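Local coordinates for surface layer protein (Geobacillus stearothermophilus, PDB 4UJ7) that probably self-assembles into the crystalline surface layer that coats the bacterial cell, here represented by a calcium-binding fragment of two beta-sandwich domains, at residues Ile153-Val157 and Ser174-Ala178; Ala33-Val37 and Lys116-Asp120. The contacts are given in a common frame with arbitrary orientation. Numbering follows the deposited sequence.

The fragment holds two Big-like domains in tandem, each built of two facing beta-sheets. Contact 2 spans the two domains. It joins strand 32-41 of the first to the end of strand 110-117 and the calcium loop after it in the second. Contact 1 lies within the second domain, where a turn between strands 149-152 and 158-160 meets strand 171-178. Both segments of contact 2 come earlier in the chain than those of contact 1. The centres are about 17 Å apart and the nearest atoms about 7 Å, so they do not touch, though both reach the sheet of strands 110-117, 135-144 and 171-178. Contact 2 thus concerns the domain interface, contact 1 the build of one domain.

Contact 1 (Ile153-Val157 and Ser174-Ala178); sequences ITNDV and SKSTA
Lys175 lays its long side chain over the turn formed by Thr154, Asn155, Asp156 and Val157. It accounts for most of the surface that segment 174-178 buries here. Its chi1 is m and the other three chi angles are t, so the chain is extended and the ammonium group reaches the carbonyls of Asn155 and Val157. Lys175 NZ donates to Asn155 O at 3.0 Å and makes a weak bond to Val157 O at 2.8 Å, where the oxygen position is less certain. Residues 154-156 have helical phi/psi, and Asp156 N bonds back to Ile153 O at 2.8 Å. The backbone then opens to extended values at Val157. The closest CA pair is Asn155 and Lys175, 7.1 Å apart. The turn connects strands 149-152 and 158-160, which belong to different sheets of the second Big-like domain. It is therefore a sheet-to-sheet crossing of the beta-sandwich, tied by lysine to a strand of one sheet. Val157 touches Val140 and Val201, one from each sheet. The aliphatic part of Lys175 passes Asn155, whose OD1, with chi1 t, lies 3.7 Å from Lys175 CD. Water 1 bridges the pair: it donates to Asn155 OD1 at 3.0 Å and accepts from Lys175 NZ at 3.0 Å. Further along the strand, Thr177 points its CB toward the turn. Thr177 OG1 stands 3.7 Å from Asn155 OD1 and is hydrogen-bonded to Thr182 OG1 on the adjacent strand.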
ATOM      1  N   ILE A 153       0.439  -0.328 -13.327  1.00 19.09           N
ATOM      2  CA  ILE A 153      -0.040  -1.231 -14.362  1.00 19.44           C
ATOM      3  C   ILE A 153      -1.113  -2.183 -13.851  1.00 18.89           C
ATOM      4  O   ILE A 153      -1.415  -3.198 -14.487  1.00 20.24           O
ATOM      5  CB  ILE A 153       1.120  -2.031 -15.049  1.00 20.59           C
ATOM      6  CG1 ILE A 153       1.858  -2.962 -14.074  1.00 22.30           C
ATOM      7  CG2 ILE A 153       2.088  -1.075 -15.757  1.00 22.70           C
ATOM      8  CD1 ILE A 153       2.710  -4.012 -14.769  1.00 22.54           C
ATOM      9  N   THR A 154      -1.727  -1.832 -12.724  1.00 17.89           N
ATOM     10  CA  THR A 154      -2.759  -2.685 -12.107  1.00 17.66           C
ATOM     11  C   THR A 154      -3.882  -3.055 -13.058  1.00 18.78           C
ATOM     12  O   THR A 154      -4.370  -4.185 -13.022  1.00 18.63           O
ATOM     13  CB  THR A 154      -3.342  -2.038 -10.831  1.00 17.23           C
ATOM     14  OG1 THR A 154      -2.263  -1.605  -9.998  1.00 17.35           O
ATOM     15  CG2 THR A 154      -4.176  -3.046 -10.043  1.00 16.78           C
ATOM     16  N   ASN A 155      -4.292  -2.111 -13.903  1.00 19.39           N
ATOM     17  CA  ASN A 155      -5.359  -2.370 -14.853  1.00 21.49           C
ATOM     18  C   ASN A 155      -4.947  -3.292 -16.010  1.00 20.82           C
ATOM     19  O   ASN A 155      -5.801  -3.892 -16.662  1.00 22.27           O
ATOM     20  CB  ASN A 155      -5.916  -1.060 -15.397  1.00 22.53           C
ATOM     21  CG  ASN A 155      -7.272  -1.241 -16.061  1.00 24.26           C
ATOM     22  OD1 ASN A 155      -8.113  -2.017 -15.597  1.00 25.13           O
ATOM     23  ND2 ASN A 155      -7.478  -0.539 -17.160  1.00 26.46           N
ATOM     24  N   ASP A 156      -3.643  -3.410 -16.239  1.00 20.76           N
ATOM     25  CA  ASP A 156      -3.113  -4.167 -17.382  1.00 21.96           C
ATOM     26  C   ASP A 156      -2.896  -5.641 -17.073  1.00 21.86           C
ATOM     27  O   ASP A 156      -2.805  -6.476 -17.985  1.00 22.71           O
ATOM     28  CB  ASP A 156      -1.779  -3.568 -17.838  1.00 23.25           C
ATOM     29  CG  ASP A 156      -1.887  -2.107 -18.243  1.00 24.79           C
ATOM     30  OD1 ASP A 156      -2.910  -1.712 -18.834  1.00 26.27           O
ATOM     31  OD2 ASP A 156      -0.923  -1.362 -17.979  1.00 27.01           O
ATOM     32  N   VAL A 157      -2.796  -5.963 -15.786  1.00 20.12           N
ATOM     33  CA  VAL A 157      -2.447  -7.308 -15.351  1.00 20.03           C
ATOM     34  C   VAL A 157      -3.710  -8.129 -15.123  1.00 18.94           C
ATOM     35  O   VAL A 157      -4.815  -7.584 -15.041  1.00 19.21           O
ATOM     36  CB  VAL A 157      -1.568  -7.316 -14.066  1.00 19.59           C
ATOM     37  CG1 VAL A 157      -0.291  -6.501 -14.248  1.00 20.51           C
ATOM     38  CG2 VAL A 157      -2.336  -6.814 -12.844  1.00 18.20           C
ATOM     39  N   SER A 174     -10.891  -9.169  -8.167  1.00 16.53           N
ATOM     40  CA  SER A 174     -11.639  -8.323  -9.102  0.50 17.31           C
ATOM     41  C   SER A 174     -11.030  -6.930  -9.250  1.00 17.18           C
ATOM     42  O   SER A 174     -10.738  -6.283  -8.237  1.00 17.10           O
ATOM     43  CB  SER A 174     -13.065  -8.163  -8.586  0.50 18.37           C
ATOM     44  OG  SER A 174     -13.045  -7.661  -7.258  0.50 20.00           O
ATOM     45  N   LYS A 175     -10.866  -6.456 -10.486  1.00 16.91           N
ATOM     46  CA  LYS A 175     -10.390  -5.090 -10.730  1.00 18.59           C
ATOM     47  C   LYS A 175     -11.481  -4.092 -10.418  1.00 18.68           C
ATOM     48  O   LYS A 175     -12.608  -4.224 -10.896  1.00 20.17           O
ATOM     49  CB  LYS A 175      -9.998  -4.892 -12.194  1.00 21.14           C
ATOM     50  CG  LYS A 175      -8.724  -5.596 -12.582  1.00 24.15           C
ATOM     51  CD  LYS A 175      -8.369  -5.310 -14.033  1.00 25.69           C
ATOM     52  CE  LYS A 175      -7.249  -6.234 -14.455  1.00 26.47           C
ATOM     53  NZ  LYS A 175      -7.167  -6.423 -15.929  1.00 26.38           N
ATOM     54  N   SER A 176     -11.139  -3.080  -9.631  1.00 18.21           N
ATOM     55  CA  SER A 176     -12.072  -2.009  -9.311  1.00 18.76           C
ATOM     56  C   SER A 176     -11.460  -0.708  -9.788  1.00 18.18           C
ATOM     57  O   SER A 176     -10.438  -0.280  -9.266  1.00 18.75           O
ATOM     58  CB  SER A 176     -12.354  -1.977  -7.819  1.00 19.80           C
ATOM     59  OG  SER A 176     -12.969  -3.202  -7.446  1.00 23.67           O
ATOM     60  N   THR A 177     -12.076  -0.110 -10.803  1.00 17.69           N
ATOM     61  CA  THR A 177     -11.500   1.048 -11.492  1.00 18.38           C
ATOM     62  C   THR A 177     -12.429   2.241 -11.388  1.00 18.24           C
ATOM     63  O   THR A 177     -13.616   2.141 -11.701  1.00 18.79           O
ATOM     64  CB  THR A 177     -11.256   0.726 -12.977  1.00 19.44           C
ATOM     65  OG1 THR A 177     -10.321  -0.357 -13.066  1.00 21.02           O
ATOM     66  CG2 THR A 177     -10.688   1.937 -13.706  1.00 19.36           C
ATOM     67  N   ALA A 178     -11.882   3.365 -10.939  1.00 18.94           N
ATOM     68  CA  ALA A 178     -12.647   4.612 -10.882  1.00 20.38           C
ATOM     69  C   ALA A 178     -11.720   5.770 -11.113  1.00 21.73           C
ATOM     70  O   ALA A 178     -10.614   5.791 -10.587  1.00 21.09           O
ATOM     71  CB  ALA A 178     -13.350   4.760  -9.535  1.00 21.53           C
TER
HETATM   72  O   HOH W   1      -8.910  -4.371 -17.283  1.00 41.04           O

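Contact 2 (Ala33-Val37 and Lys116-Asp120); sequences ATFKV and KVLDD. With CA (calcium ion), chain C.
Residues 33-37 form a beta-strand that runs on at both ends. Residues 116-117 end a strand, and the chain turns out of it at Leu118 (phi/psi -83/-32). The directions Thr34 to Lys36 and Lys116 to Asp119 differ by 47°. The closest CA pair is Thr34 and Leu118, 8.6 Å apart, so side chains bridge the gap. With chi1 m and the rest t, Lys36 stretches across it, and Lys36 NZ donates to Asp119 O at 2.9 Å. Lys36 CE lies 3.1 Å from Leu118 O. Thr34 OG1 is 4.1 Å from both Lys116 CE and Leu118 CD2. The CA-to-CB bond of Asp119 points away from segment 33-37, and Asp119 OD2 binds the calcium ion at 2.4 Å; Asp120 OD1 binds at 2.5 Å. Two waters, backbone oxygens of Lys122 and Asp135, and Asn133 OD1 complete the site. Asp119 OD1 accepts from Gln137 N. The contact joins the two Big-like domains, with strand 32-41 between 15-20 and 74-81 on one side and 110-117 paired with 135-144 on the other.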
ATOM      1  N   ALA A  33       3.119   7.455  -5.505  1.00 16.42           N
ATOM      2  CA  ALA A  33       3.667   6.354  -4.708  1.00 16.96           C
ATOM      3  C   ALA A  33       3.105   6.436  -3.288  1.00 16.54           C
ATOM      4  O   ALA A  33       2.690   7.506  -2.834  1.00 16.69           O
ATOM      5  CB  ALA A  33       5.190   6.418  -4.707  1.00 17.96           C
ATOM      6  N   THR A  34       3.053   5.309  -2.590  1.00 15.51           N
ATOM      7  CA  THR A  34       2.545   5.314  -1.214  1.00 15.41           C
ATOM      8  C   THR A  34       3.565   4.750  -0.242  1.00 14.79           C
ATOM      9  O   THR A  34       4.473   3.990  -0.633  1.00 16.06           O
ATOM     10  CB  THR A  34       1.212   4.546  -1.042  1.00 16.38           C
ATOM     11  OG1 THR A  34       1.433   3.133  -1.168  1.00 18.19           O
ATOM     12  CG2 THR A  34       0.185   4.971  -2.102  1.00 16.56           C
ATOM     13  N   PHE A  35       3.419   5.129   1.023  1.00 14.13           N
ATOM     14  CA  PHE A  35       4.139   4.478   2.113  1.00 13.63           C
ATOM     15  C   PHE A  35       3.303   4.511   3.379  1.00 14.17           C
ATOM     16  O   PHE A  35       2.301   5.227   3.445  1.00 13.70           O
ATOM     17  CB  PHE A  35       5.551   5.069   2.315  1.00 13.58           C
ATOM     18  CG  PHE A  35       5.577   6.511   2.773  1.00 13.27           C
ATOM     19  CD1 PHE A  35       5.553   6.828   4.128  1.00 13.65           C
ATOM     20  CD2 PHE A  35       5.685   7.549   1.852  1.00 13.77           C
ATOM     21  CE1 PHE A  35       5.610   8.147   4.559  1.00 13.17           C
ATOM     22  CE2 PHE A  35       5.734   8.884   2.279  1.00 13.58           C
ATOM     23  CZ  PHE A  35       5.695   9.180   3.635  1.00 13.94           C
ATOM     24  N   LYS A  36       3.701   3.736   4.379  1.00 14.34           N
ATOM     25  CA  LYS A  36       2.928   3.590   5.597  1.00 14.64           C
ATOM     26  C   LYS A  36       3.577   4.208   6.799  1.00 15.14           C
ATOM     27  O   LYS A  36       4.792   4.126   6.969  1.00 14.93           O
ATOM     28  CB  LYS A  36       2.638   2.124   5.876  1.00 16.98           C
ATOM     29  CG  LYS A  36       1.569   1.575   4.945  1.00 19.15           C
ATOM     30  CD  LYS A  36       1.386   0.091   5.161  1.00 20.28           C
ATOM     31  CE  LYS A  36       0.222  -0.403   4.321  1.00 24.39           C
ATOM     32  NZ  LYS A  36       0.227  -1.886   4.336  1.00 25.39           N
ATOM     33  N   VAL A  37       2.737   4.829   7.610  1.00 15.16           N
ATOM     34  CA  VAL A  37       3.137   5.409   8.885  1.00 15.69           C
ATOM     35  C   VAL A  37       2.495   4.585   9.989  1.00 16.06           C
ATOM     36  O   VAL A  37       1.316   4.225   9.898  1.00 15.56           O
ATOM     37  CB  VAL A  37       2.637   6.875   8.979  1.00 17.35           C
ATOM     38  CG1 VAL A  37       2.585   7.361  10.427  1.00 17.57           C
ATOM     39  CG2 VAL A  37       3.503   7.756   8.105  1.00 18.84           C
ATOM     40  N   LYS A 116       2.316  -4.787  -4.834  1.00 19.79           N
ATOM     41  CA  LYS A 116       2.172  -4.053  -3.596  1.00 19.81           C
ATOM     42  C   LYS A 116       0.872  -4.397  -2.852  1.00 18.20           C
ATOM     43  O   LYS A 116      -0.214  -4.295  -3.421  1.00 17.81           O
ATOM     44  CB  LYS A 116       2.172  -2.562  -3.919  1.00 20.81           C
ATOM     45  CG  LYS A 116       2.025  -1.690  -2.708  1.00 23.85           C
ATOM     46  CD  LYS A 116       3.384  -1.279  -2.210  1.00 26.77           C
ATOM     47  CE  LYS A 116       3.222  -0.500  -0.921  1.00 28.09           C
ATOM     48  NZ  LYS A 116       3.095  -1.445   0.221  1.00 32.82           N
ATOM     49  N   VAL A 117       0.997  -4.774  -1.581  1.00 17.66           N
ATOM     50  CA  VAL A 117      -0.168  -5.001  -0.704  1.00 17.06           C
ATOM     51  C   VAL A 117      -0.452  -3.706   0.044  1.00 16.93           C
ATOM     52  O   VAL A 117       0.387  -3.244   0.838  1.00 17.80           O
ATOM     53  CB  VAL A 117       0.109  -6.142   0.301  1.00 16.85           C
ATOM     54  CG1 VAL A 117      -1.063  -6.340   1.269  1.00 17.11           C
ATOM     55  CG2 VAL A 117       0.455  -7.425  -0.431  1.00 17.36           C
ATOM     56  N   LEU A 118      -1.623  -3.123  -0.202  1.00 15.95           N
ATOM     57  CA  LEU A 118      -1.955  -1.802   0.366  1.00 17.35           C
ATOM     58  C   LEU A 118      -2.471  -1.868   1.800  1.00 17.45           C
ATOM     59  O   LEU A 118      -2.258  -0.940   2.588  1.00 18.00           O
ATOM     60  CB  LEU A 118      -2.951  -1.076  -0.524  1.00 18.09           C
ATOM     61  CG  LEU A 118      -2.501  -0.709  -1.944  1.00 20.12           C
ATOM     62  CD1 LEU A 118      -3.696  -0.180  -2.730  1.00 21.38           C
ATOM     63  CD2 LEU A 118      -1.355   0.294  -1.940  1.00 23.49           C
ATOM     64  N   ASP A 119      -3.157  -2.954   2.128  1.00 17.05           N
ATOM     65  CA  ASP A 119      -3.734  -3.150   3.458  1.00 16.77           C
ATOM     66  C   ASP A 119      -2.842  -4.076   4.292  1.00 16.69           C
ATOM     67  O   ASP A 119      -1.616  -4.059   4.139  1.00 17.85           O
ATOM     68  CB  ASP A 119      -5.166  -3.682   3.343  1.00 17.51           C
ATOM     69  CG  ASP A 119      -5.218  -5.057   2.725  1.00 17.28           C
ATOM     70  OD1 ASP A 119      -4.536  -5.278   1.688  1.00 17.72           O
ATOM     71  OD2 ASP A 119      -5.902  -5.910   3.317  1.00 18.41           O
ATOM     72  N   ASP A 120      -3.447  -4.881   5.169  1.00 17.80           N
ATOM     73  CA  ASP A 120      -2.694  -5.851   5.980  1.00 17.74           C
ATOM     74  C   ASP A 120      -2.408  -7.193   5.289  1.00 17.42           C
ATOM     75  O   ASP A 120      -1.702  -8.022   5.840  1.00 18.05           O
ATOM     76  CB  ASP A 120      -3.381  -6.086   7.339  1.00 18.18           C
ATOM     77  CG  ASP A 120      -4.716  -6.824   7.224  1.00 19.01           C
ATOM     78  OD1 ASP A 120      -5.218  -7.025   6.096  1.00 18.02           O
ATOM     79  OD2 ASP A 120      -5.250  -7.196   8.290  1.00 18.78           O
TER
HETATM   80 CA    CA C 801      -7.386  -6.672   4.997  1.00 15.05          CA
HETATM   81  O   HOH W   2      -9.490  -5.278   4.482  1.00 20.07           O
HETATM   82  O   HOH W   3      -6.872  -4.540   6.115  1.00 17.92           O